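Local atomic coordinates of 5'-tyrosyl-DNA phosphodiesterase (Caenorhabditis elegans, PDB entry 4FVA), a protein that is a magnesium-binding member of the endonuclease/exonuclease/phosphatase family, built on the two-sheet fold of DNase I-like proteins. Residues M17-D22 / F243-W248; D22-R27 / L50-D55; G164-R169 / R217-G222. All coordinates share one frame; numbering follows the deposited sequence.

Contacts 1 and 2 sit side by side at one end of a mixed sheet in which strands 13-20 and 47-53 are neighbours; their centres are about 9 Å apart. They share Asp-22 and the magnesium ion, which Asp-22 binds together with Glu-52 of contact 2. Contact 3 belongs to the other sheet, where residues 164-169 leave strand 159-163 beside strand 212-221; its centre lies about 15 Å from that of contact 1 and about 20 Å from that of contact 2. The contacts touch across the sheets where Asn-20 ND2 of contact 1 hydrogen-bonds Asp-165 OD2 of contact 3 at 2.9 Å, and where Gln-51 of contact 2 packs against Gly-164.

Contact 1 of 3, residues M17-D22 / F243-W248; sequences MSWNID and FPSDHW. With MG (magnesium ion), chain F.
The side chains of Asp-22 and Asp-246 cross at about a right angle beside the magnesium ion, their carboxylate planes 34° apart. Asp-22 OD1 binds the metal at 2.4 Å, whereas OD2 stands 3.3 Å from Asp-246 OD1, two acceptors of like charge whose repulsion the metal probably eases. Water 2, also bound to magnesium, lies 2.6 Å from Asp-246 OD1. Asp-246 OD2 is held by Trp-197. One step back, Asn-20 lays its amide over a face of the His-247 ring, the planes only 5° apart and Asn-20 CB 3.8 Å from the ring centroid. Its CG is anti to the backbone N (chi1 175°); OD1 accepts from Asp-22 N, two residues on, in an Asx turn, while ND2 hydrogen-bonds Asp-165. His-247 ND1 is tied to Asp-216. Ser-245 OG donates to Asn-20 O in a short 2.5 Å bond and accepts from His-247 N, an ST turn. Farther out, Trp-19 NE1 donates in its ring plane to His-247 O at 2.9 Å, meeting the carbonyl from above its plane, and Trp-19 CZ2 rests on Pro-244 CB. The loop before strand 249-255 thus forms one wall of the magnesium site of this DNase I-like fold.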
loop_
_atom_site.group_PDB
_atom_site.type_symbol
_atom_site.label_atom_id
_atom_site.label_comp_id
_atom_site.label_asym_id
_atom_site.label_seq_id
_atom_site.Cartn_x
_atom_site.Cartn_y
_atom_site.Cartn_z
ATOM N N MET A 17 -0.543 -3.811 -5.632
ATOM C CA MET A 17 -1.064 -4.422 -4.418
ATOM C C MET A 17 -0.460 -3.684 -3.232
ATOM O O MET A 17 0.710 -3.289 -3.284
ATOM C CB MET A 17 -0.682 -5.903 -4.371
ATOM C CG MET A 17 -1.124 -6.626 -3.097
ATOM S SD MET A 17 -0.876 -8.387 -3.316
ATOM C CE MET A 17 -0.948 -8.947 -1.618
ATOM N N SER A 18 -1.263 -3.460 -2.189
ATOM C CA SER A 18 -0.792 -2.797 -0.965
ATOM C C SER A 18 -1.271 -3.557 0.263
ATOM O O SER A 18 -2.434 -3.989 0.315
ATOM C CB SER A 18 -1.274 -1.350 -0.905
ATOM O OG SER A 18 -0.830 -0.718 0.286
ATOM N N TRP A 19 -0.399 -3.703 1.259
ATOM C CA TRP A 19 -0.712 -4.555 2.403
ATOM C C TRP A 19 0.032 -4.140 3.659
ATOM O O TRP A 19 1.267 -4.078 3.675
ATOM C CB TRP A 19 -0.351 -6.006 2.070
ATOM C CG TRP A 19 -1.120 -7.049 2.821
ATOM C CD1 TRP A 19 -2.030 -6.853 3.840
ATOM C CD2 TRP A 19 -1.060 -8.466 2.603
ATOM N NE1 TRP A 19 -2.530 -8.061 4.257
ATOM C CE2 TRP A 19 -1.960 -9.067 3.513
ATOM C CE3 TRP A 19 -0.341 -9.283 1.721
ATOM C CZ2 TRP A 19 -2.167 -10.453 3.558
ATOM C CZ3 TRP A 19 -0.539 -10.662 1.768
ATOM C CH2 TRP A 19 -1.450 -11.233 2.688
ATOM N N ASN A 20 -0.728 -3.852 4.710
ATOM C CA ASN A 20 -0.137 -3.699 6.029
ATOM C C ASN A 20 -0.022 -5.100 6.588
ATOM O O ASN A 20 -1.045 -5.749 6.843
ATOM C CB ASN A 20 -0.999 -2.795 6.912
ATOM C CG ASN A 20 -0.479 -2.699 8.333
ATOM O OD1 ASN A 20 0.079 -3.660 8.862
ATOM N ND2 ASN A 20 -0.648 -1.529 8.953
ATOM N N ILE A 21 1.210 -5.581 6.750
ATOM C CA ILE A 21 1.404 -6.990 7.099
ATOM C C ILE A 21 1.522 -7.263 8.611
ATOM O O ILE A 21 1.828 -8.386 9.041
ATOM C CB ILE A 21 2.571 -7.624 6.316
ATOM C CG1 ILE A 21 3.904 -6.979 6.673
ATOM C CG2 ILE A 21 2.282 -7.566 4.769
ATOM C CD1 ILE A 21 5.086 -7.596 5.956
ATOM N N ASP A 22 1.256 -6.237 9.415
ATOM C CA ASP A 22 1.126 -6.452 10.854
ATOM C C ASP A 22 2.384 -7.102 11.418
ATOM O O ASP A 22 2.303 -8.036 12.221
ATOM C CB ASP A 22 -0.093 -7.341 11.116
ATOM C CG ASP A 22 -0.597 -7.274 12.553
ATOM O OD1 ASP A 22 -0.172 -6.372 13.297
ATOM O OD2 ASP A 22 -1.435 -8.132 12.924
ATOM N N PHE A 243 -5.052 -15.060 10.471
ATOM C CA PHE A 243 -4.903 -14.461 9.161
ATOM C C PHE A 243 -3.470 -13.968 9.011
ATOM O O PHE A 243 -2.782 -13.755 10.012
ATOM C CB PHE A 243 -5.901 -13.327 8.985
ATOM C CG PHE A 243 -7.341 -13.774 9.067
ATOM C CD1 PHE A 243 -7.991 -14.268 7.943
ATOM C CD2 PHE A 243 -8.042 -13.704 10.270
ATOM C CE1 PHE A 243 -9.314 -14.680 8.004
ATOM C CE2 PHE A 243 -9.375 -14.126 10.344
ATOM C CZ PHE A 243 -10.010 -14.613 9.220
ATOM N N PRO A 244 -2.995 -13.812 7.763
ATOM C CA PRO A 244 -1.629 -13.301 7.587
ATOM C C PRO A 244 -1.449 -11.963 8.290
ATOM O O PRO A 244 -0.404 -11.688 8.869
ATOM C CB PRO A 244 -1.520 -13.118 6.063
ATOM C CG PRO A 244 -2.470 -14.150 5.494
ATOM C CD PRO A 244 -3.638 -14.145 6.476
ATOM N N SER A 245 -2.494 -11.151 8.256
ATOM C CA SER A 245 -2.465 -9.820 8.852
ATOM C C SER A 245 -3.842 -9.465 9.379
ATOM O O SER A 245 -4.823 -10.076 8.981
ATOM C CB SER A 245 -2.034 -8.791 7.797
ATOM O OG SER A 245 -2.139 -7.468 8.298
ATOM N N ASP A 246 -3.924 -8.461 10.245
ATOM C CA ASP A 246 -5.224 -7.952 10.670
ATOM C C ASP A 246 -5.846 -7.063 9.591
ATOM O O ASP A 246 -7.001 -6.639 9.730
ATOM C CB ASP A 246 -5.146 -7.222 12.021
ATOM C CG ASP A 246 -4.289 -5.978 11.964
ATOM O OD1 ASP A 246 -3.262 -5.971 11.244
ATOM O OD2 ASP A 246 -4.645 -4.991 12.644
ATOM N N HIS A 247 -5.067 -6.755 8.546
ATOM C CA HIS A 247 -5.572 -6.068 7.338
ATOM C C HIS A 247 -5.724 -7.031 6.146
ATOM O O HIS A 247 -4.916 -7.942 5.976
ATOM C CB HIS A 247 -4.622 -4.948 6.874
ATOM C CG HIS A 247 -4.550 -3.768 7.795
ATOM N ND1 HIS A 247 -5.017 -2.521 7.440
ATOM C CD2 HIS A 247 -4.025 -3.633 9.038
ATOM C CE1 HIS A 247 -4.811 -1.674 8.434
ATOM N NE2 HIS A 247 -4.209 -2.324 9.415
ATOM N N TRP A 248 -6.733 -6.801 5.306
ATOM C CA TRP A 248 -6.778 -7.444 4.001
ATOM C C TRP A 248 -5.825 -6.682 3.087
ATOM O O TRP A 248 -5.586 -5.492 3.293
ATOM C CB TRP A 248 -8.181 -7.397 3.393
ATOM C CG TRP A 248 -9.296 -7.907 4.272
ATOM C CD1 TRP A 248 -10.562 -7.391 4.380
ATOM C CD2 TRP A 248 -9.248 -9.034 5.159
ATOM N NE1 TRP A 248 -11.303 -8.135 5.269
ATOM C CE2 TRP A 248 -10.522 -9.147 5.761
ATOM C CE3 TRP A 248 -8.257 -9.961 5.492
ATOM C CZ2 TRP A 248 -10.822 -10.146 6.693
ATOM C CZ3 TRP A 248 -8.561 -10.959 6.422
ATOM C CH2 TRP A 248 -9.827 -11.038 7.008
HETATM MG MG MG F . -0.221 -4.031 13.640
HETATM O O HOH W 1 -3.556 -3.575 3.998
HETATM O O HOH W 2 -1.350 -4.197 11.414
HETATM O O HOH W 3 0.106 -4.427 16.141
#

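Contact 2 of 3, residues D22-R27 / L50-D55; sequences DGLDGR and LQEVVD. With MG (magnesium ion), chain F.
Glu-52 reaches across to the Asp-22 to Asp-25 turn, a type I beta turn, and joins it at the magnesium site. Glu-52 and Val-53 form a G1 beta bulge opposite Tyr-80, at the corner where strand 47-53 changes direction. Followed outward, Glu-52 starts with CB 4.0 Å from Gly-23 N. The chain then runs extended beyond CG (chi2 -168°), alongside Asp-22 and pointing the same way, which carries the carboxylate to the metal. CD passes Leu-24 CD1, and at the tip the two oxygens part company. OE1 binds magnesium at 2.6 Å, with Leu-24 CG packed 3.5 Å from it, while OE2 takes a hydrogen bond from Asn-20 ND2. The carboxylate planes of Glu-52 and Asp-22 stand 80° apart, nearly perpendicular around the shared ion; waters 2 and 3 also bind it.

The backbones meet beside this pair. Gly-23 N donates to Glu-52 O at 2.9 Å, in the carbonyl plane but bent at the hydrogen (134°). Gly-23 has no side chain on the flank facing Glu-52 O and Val-54, so the two chains come close there. Val-54 straddles the carbonyl oxygen of Gly-23: Val-54 CG1 and CG2 each lie 3.4 Å from Gly-23 O. Leu-24 CD2 touches CG1 more loosely, on the exposed side of the contact.

Past the turn, Arg-27 makes a salt bridge with Asp-25 within the same loop. Its guanidinium grips the carboxylate side-on, NE to Asp-25 OD1 at 2.8 Å on the syn side and NH2 to OD2. Arg-27 N closes an Asx turn on the same OD1, arriving at 3.1 Å from the opposite face of the carboxylate plane to NE.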
loop_
_atom_site.group_PDB
_atom_site.type_symbol
_atom_site.label_atom_id
_atom_site.label_comp_id
_atom_site.label_asym_id
_atom_site.label_seq_id
_atom_site.Cartn_x
_atom_site.Cartn_y
_atom_site.Cartn_z
ATOM N N ASP A 22 1.256 -6.237 9.415
ATOM C CA ASP A 22 1.126 -6.452 10.854
ATOM C C ASP A 22 2.384 -7.102 11.418
ATOM O O ASP A 22 2.303 -8.036 12.221
ATOM C CB ASP A 22 -0.093 -7.341 11.116
ATOM C CG ASP A 22 -0.597 -7.274 12.553
ATOM O OD1 ASP A 22 -0.172 -6.372 13.297
ATOM O OD2 ASP A 22 -1.435 -8.132 12.924
ATOM N N GLY A 23 3.545 -6.594 11.013
ATOM C CA GLY A 23 4.806 -7.087 11.552
ATOM C C GLY A 23 4.995 -6.808 13.040
ATOM O O GLY A 23 5.820 -7.451 13.705
ATOM N N LEU A 24 4.243 -5.850 13.577
ATOM C CA LEU A 24 4.373 -5.525 15.002
ATOM C C LEU A 24 3.732 -6.576 15.889
ATOM O O LEU A 24 3.936 -6.583 17.111
ATOM C CB LEU A 24 3.758 -4.159 15.310
ATOM C CG LEU A 24 4.489 -2.952 14.746
ATOM C CD1 LEU A 24 3.717 -1.678 15.099
ATOM C CD2 LEU A 24 5.932 -2.917 15.303
ATOM N N ASP A 25 2.934 -7.452 15.283
ATOM C CA ASP A 25 2.321 -8.538 16.037
ATOM C C ASP A 25 3.234 -9.764 15.986
ATOM O O ASP A 25 3.446 -10.360 14.927
ATOM C CB ASP A 25 0.931 -8.840 15.489
ATOM C CG ASP A 25 0.265 -10.019 16.177
ATOM O OD1 ASP A 25 0.817 -10.530 17.181
ATOM O OD2 ASP A 25 -0.821 -10.434 15.707
ATOM N N GLY A 26 3.788 -10.124 17.134
ATOM C CA GLY A 26 4.787 -11.174 17.203
ATOM C C GLY A 26 4.254 -12.593 17.116
ATOM O O GLY A 26 5.028 -13.511 16.864
ATOM N N ARG A 27 2.953 -12.775 17.335
ATOM C CA ARG A 27 2.331 -14.096 17.306
ATOM C C ARG A 27 2.347 -14.752 15.919
ATOM O O ARG A 27 1.802 -14.204 14.963
ATOM C CB ARG A 27 0.890 -13.994 17.805
ATOM C CG ARG A 27 0.791 -13.434 19.231
ATOM C CD ARG A 27 -0.622 -12.972 19.607
ATOM N NE ARG A 27 -1.088 -11.873 18.761
ATOM C CZ ARG A 27 -2.301 -11.331 18.832
ATOM N NH1 ARG A 27 -3.183 -11.779 19.715
ATOM N NH2 ARG A 27 -2.629 -10.335 18.019
ATOM N N LEU A 50 4.253 -2.500 0.883
ATOM C CA LEU A 50 4.068 -3.077 2.225
ATOM C C LEU A 50 4.210 -2.004 3.301
ATOM O O LEU A 50 4.997 -1.067 3.138
ATOM C CB LEU A 50 5.098 -4.176 2.503
ATOM C CG LEU A 50 5.132 -5.350 1.516
ATOM C CD1 LEU A 50 6.256 -6.308 1.903
ATOM C CD2 LEU A 50 3.772 -6.067 1.527
ATOM N N GLN A 51 3.464 -2.162 4.396
ATOM C CA GLN A 51 3.625 -1.337 5.585
ATOM C C GLN A 51 3.748 -2.223 6.830
ATOM O O GLN A 51 3.330 -3.390 6.818
ATOM C CB GLN A 51 2.454 -0.354 5.738
ATOM C CG GLN A 51 2.124 0.450 4.493
ATOM C CD GLN A 51 1.174 -0.264 3.547
ATOM O OE1 GLN A 51 0.280 -0.999 3.986
ATOM N NE2 GLN A 51 1.362 -0.045 2.229
ATOM N N GLU A 52 4.286 -1.659 7.910
ATOM C CA GLU A 52 4.557 -2.414 9.135
ATOM C C GLU A 52 5.388 -3.661 8.872
ATOM O O GLU A 52 5.088 -4.739 9.382
ATOM C CB GLU A 52 3.263 -2.780 9.881
ATOM C CG GLU A 52 2.803 -1.681 10.819
ATOM C CD GLU A 52 1.713 -2.118 11.755
ATOM O OE1 GLU A 52 1.876 -3.161 12.447
ATOM O OE2 GLU A 52 0.677 -1.415 11.777
ATOM N N VAL A 53 6.437 -3.502 8.076
ATOM C CA VAL A 53 7.441 -4.538 7.883
ATOM C C VAL A 53 8.402 -4.419 9.063
ATOM O O VAL A 53 8.734 -3.301 9.460
ATOM C CB VAL A 53 8.196 -4.317 6.577
ATOM C CG1 VAL A 53 9.175 -5.457 6.324
ATOM C CG2 VAL A 53 7.197 -4.180 5.411
ATOM N N VAL A 54 8.844 -5.553 9.613
ATOM C CA VAL A 54 9.833 -5.581 10.702
ATOM C C VAL A 54 11.046 -6.433 10.340
ATOM O O VAL A 54 10.983 -7.257 9.428
ATOM C CB VAL A 54 9.210 -6.087 12.031
ATOM C CG1 VAL A 54 8.068 -5.176 12.481
ATOM C CG2 VAL A 54 8.716 -7.537 11.878
ATOM N N ASP A 55 12.161 -6.220 11.035
ATOM C CA ASP A 55 13.386 -6.970 10.744
ATOM C C ASP A 55 13.226 -8.443 11.083
ATOM O O ASP A 55 13.727 -9.319 10.378
ATOM C CB ASP A 55 14.571 -6.385 11.510
ATOM C CG ASP A 55 14.963 -5.006 11.020
ATOM O OD1 ASP A 55 14.728 -4.684 9.834
ATOM O OD2 ASP A 55 15.468 -4.220 11.845
HETATM MG MG MG F . -0.221 -4.031 13.640
HETATM O O HOH W 3 0.106 -4.427 16.141
HETATM O O HOH W 2 -1.350 -4.197 11.414
#

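Contact 3 of 3, residues G164-R169 / R217-G222; sequences GDLNLR and RLYWSG
Gly-164 and Arg-217 form an antiparallel hydrogen-bonded pair at the close-fitting end of this contact. Gly-164 N donates to Arg-217 O, and Arg-217 N returns a bond to Gly-164 O, each at 3.1 Å. This pair continues the pairing of strand 159-163 with strand 212-221 as the chain turns a corner at Gly-164; the backbone of Leu-166 still bonds to that of Phe-215. The Leu-166 side chain points toward the strand, its CD1 at the edge of the Tyr-219 ring, near the ring plane and 3.6 Å from CE1.

Farther from the bridge the fit slackens. Leu-166 CD1 touches Arg-217 CB more loosely, and Leu-168 and Tyr-219 reach toward each other tip to tip, Leu-168 CD1 staying 4.1 Å from Tyr-219 OH. The long side chain of Arg-217, extended from CG to NE (chi2 -173°), crosses Leu-168 at about a right angle, bringing one face of its guanidinium under Leu-168 CB, which is 3.9 Å from NH2. Arg-169, partly exposed, starts away from residues 217-222, and its NH2 donates to Asn-167 O at 3.2 Å.

Arg-217 is buried. Its NE is satisfied by the carbonyl of Arg-214 and NH1 is also bonded nearby, while Asp-170 gives NH2 a long, weak ion pair, so the buried charge is probably eased by polar groups and a distant counter-charge.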
loop_
_atom_site.group_PDB
_atom_site.type_symbol
_atom_site.label_atom_id
_atom_site.label_comp_id
_atom_site.label_asym_id
_atom_site.label_seq_id
_atom_site.Cartn_x
_atom_site.Cartn_y
_atom_site.Cartn_z
ATOM N N GLY A 164 -1.299 3.197 0.445
ATOM C CA GLY A 164 -0.767 2.430 1.546
ATOM C C GLY A 164 -1.826 2.323 2.616
ATOM O O GLY A 164 -3.036 2.356 2.335
ATOM N N ASP A 165 -1.375 2.216 3.857
ATOM C CA ASP A 165 -2.283 2.237 4.987
ATOM C C ASP A 165 -2.438 3.679 5.408
ATOM O O ASP A 165 -1.556 4.227 6.062
ATOM C CB ASP A 165 -1.735 1.408 6.146
ATOM C CG ASP A 165 -2.686 1.374 7.338
ATOM O OD1 ASP A 165 -3.710 2.095 7.311
ATOM O OD2 ASP A 165 -2.400 0.640 8.309
ATOM N N LEU A 166 -3.525 4.318 4.981
ATOM C CA LEU A 166 -3.713 5.744 5.268
ATOM C C LEU A 166 -4.478 5.995 6.585
ATOM O O LEU A 166 -4.605 7.145 7.024
ATOM C CB LEU A 166 -4.394 6.455 4.091
ATOM C CG LEU A 166 -3.795 6.180 2.706
ATOM C CD1 LEU A 166 -4.439 7.062 1.636
ATOM C CD2 LEU A 166 -2.278 6.403 2.744
ATOM N N ASN A 167 -4.992 4.932 7.204
ATOM C CA ASN A 167 -5.656 5.065 8.505
ATOM C C ASN A 167 -6.783 6.088 8.519
ATOM O O ASN A 167 -7.057 6.706 9.557
ATOM C CB ASN A 167 -4.643 5.394 9.602
ATOM C CG ASN A 167 -4.044 4.147 10.225
ATOM O OD1 ASN A 167 -4.767 3.206 10.556
ATOM N ND2 ASN A 167 -2.720 4.121 10.357
ATOM N N LEU A 168 -7.435 6.251 7.371
ATOM C CA LEU A 168 -8.421 7.313 7.180
ATOM C C LEU A 168 -9.826 6.931 7.616
ATOM O O LEU A 168 -10.252 5.780 7.458
ATOM C CB LEU A 168 -8.473 7.752 5.704
ATOM C CG LEU A 168 -7.330 8.594 5.114
ATOM C CD1 LEU A 168 -7.484 8.784 3.586
ATOM C CD2 LEU A 168 -7.196 9.944 5.822
ATOM N N ARG A 169 -10.529 7.901 8.193
ATOM C CA ARG A 169 -11.986 7.887 8.191
ATOM C C ARG A 169 -12.355 8.819 7.027
ATOM O O ARG A 169 -11.648 9.799 6.784
ATOM C CB ARG A 169 -12.521 8.409 9.522
ATOM C CG ARG A 169 -11.460 8.509 10.633
ATOM C CD ARG A 169 -11.190 7.176 11.333
ATOM N NE ARG A 169 -9.758 6.894 11.472
ATOM C CZ ARG A 169 -9.216 6.204 12.478
ATOM N NH1 ARG A 169 -9.983 5.731 13.453
ATOM N NH2 ARG A 169 -7.899 5.991 12.516
ATOM N N ARG A 217 -5.845 2.373 0.963
ATOM C CA ARG A 217 -6.359 2.953 -0.275
ATOM C C ARG A 217 -5.258 3.166 -1.295
ATOM O O ARG A 217 -4.080 3.276 -0.948
ATOM C CB ARG A 217 -7.054 4.294 -0.002
ATOM C CG ARG A 217 -8.145 4.228 1.072
ATOM C CD ARG A 217 -8.909 5.541 1.183
ATOM N NE ARG A 217 -9.823 5.538 2.335
ATOM C CZ ARG A 217 -10.745 6.470 2.566
ATOM N NH1 ARG A 217 -10.892 7.491 1.728
ATOM N NH2 ARG A 217 -11.524 6.381 3.633
ATOM N N LEU A 218 -5.662 3.232 -2.557
ATOM C CA LEU A 218 -4.750 3.522 -3.651
ATOM C C LEU A 218 -5.362 4.606 -4.521
ATOM O O LEU A 218 -6.501 4.477 -4.973
ATOM C CB LEU A 218 -4.512 2.263 -4.490
ATOM C CG LEU A 218 -3.363 1.396 -3.979
ATOM C CD1 LEU A 218 -3.334 0.034 -4.687
ATOM C CD2 LEU A 218 -2.028 2.151 -4.148
ATOM N N TYR A 219 -4.602 5.672 -4.740
ATOM C CA TYR A 219 -5.007 6.743 -5.634
ATOM C C TYR A 219 -4.102 6.693 -6.841
ATOM O O TYR A 219 -2.947 6.252 -6.733
ATOM C CB TYR A 219 -4.872 8.103 -4.943
ATOM C CG TYR A 219 -5.758 8.267 -3.738
ATOM C CD1 TYR A 219 -5.325 7.900 -2.477
ATOM C CD2 TYR A 219 -7.040 8.783 -3.867
ATOM C CE1 TYR A 219 -6.146 8.041 -1.368
ATOM C CE2 TYR A 219 -7.865 8.933 -2.772
ATOM C CZ TYR A 219 -7.409 8.559 -1.525
ATOM O OH TYR A 219 -8.221 8.709 -0.427
ATOM N N TRP A 220 -4.605 7.133 -7.995
ATOM C CA TRP A 220 -3.723 7.254 -9.152
ATOM C C TRP A 220 -4.076 8.400 -10.091
ATOM O O TRP A 220 -5.201 8.910 -10.100
ATOM C CB TRP A 220 -3.637 5.931 -9.923
ATOM C CG TRP A 220 -4.541 5.830 -11.117
ATOM C CD1 TRP A 220 -4.167 5.893 -12.433
ATOM C CD2 TRP A 220 -5.963 5.618 -11.113
ATOM N NE1 TRP A 220 -5.269 5.738 -13.244
ATOM C CE2 TRP A 220 -6.382 5.567 -12.462
ATOM C CE3 TRP A 220 -6.918 5.468 -10.104
ATOM C CZ2 TRP A 220 -7.726 5.374 -12.825
ATOM C CZ3 TRP A 220 -8.248 5.270 -10.466
ATOM C CH2 TRP A 220 -8.638 5.226 -11.813
ATOM N N SER A 221 -3.091 8.791 -10.882
ATOM C CA SER A 221 -3.308 9.711 -11.975
ATOM C C SER A 221 -2.531 9.155 -13.134
ATOM O O SER A 221 -1.521 8.474 -12.923
ATOM C CB SER A 221 -2.793 11.099 -11.618
ATOM O OG SER A 221 -2.764 11.924 -12.761
ATOM N N GLY A 222 -2.988 9.434 -14.352
ATOM C CA GLY A 222 -2.260 8.997 -15.526
ATOM C C GLY A 222 -3.117 8.513 -16.672
ATOM O O GLY A 222 -4.349 8.542 -16.599
#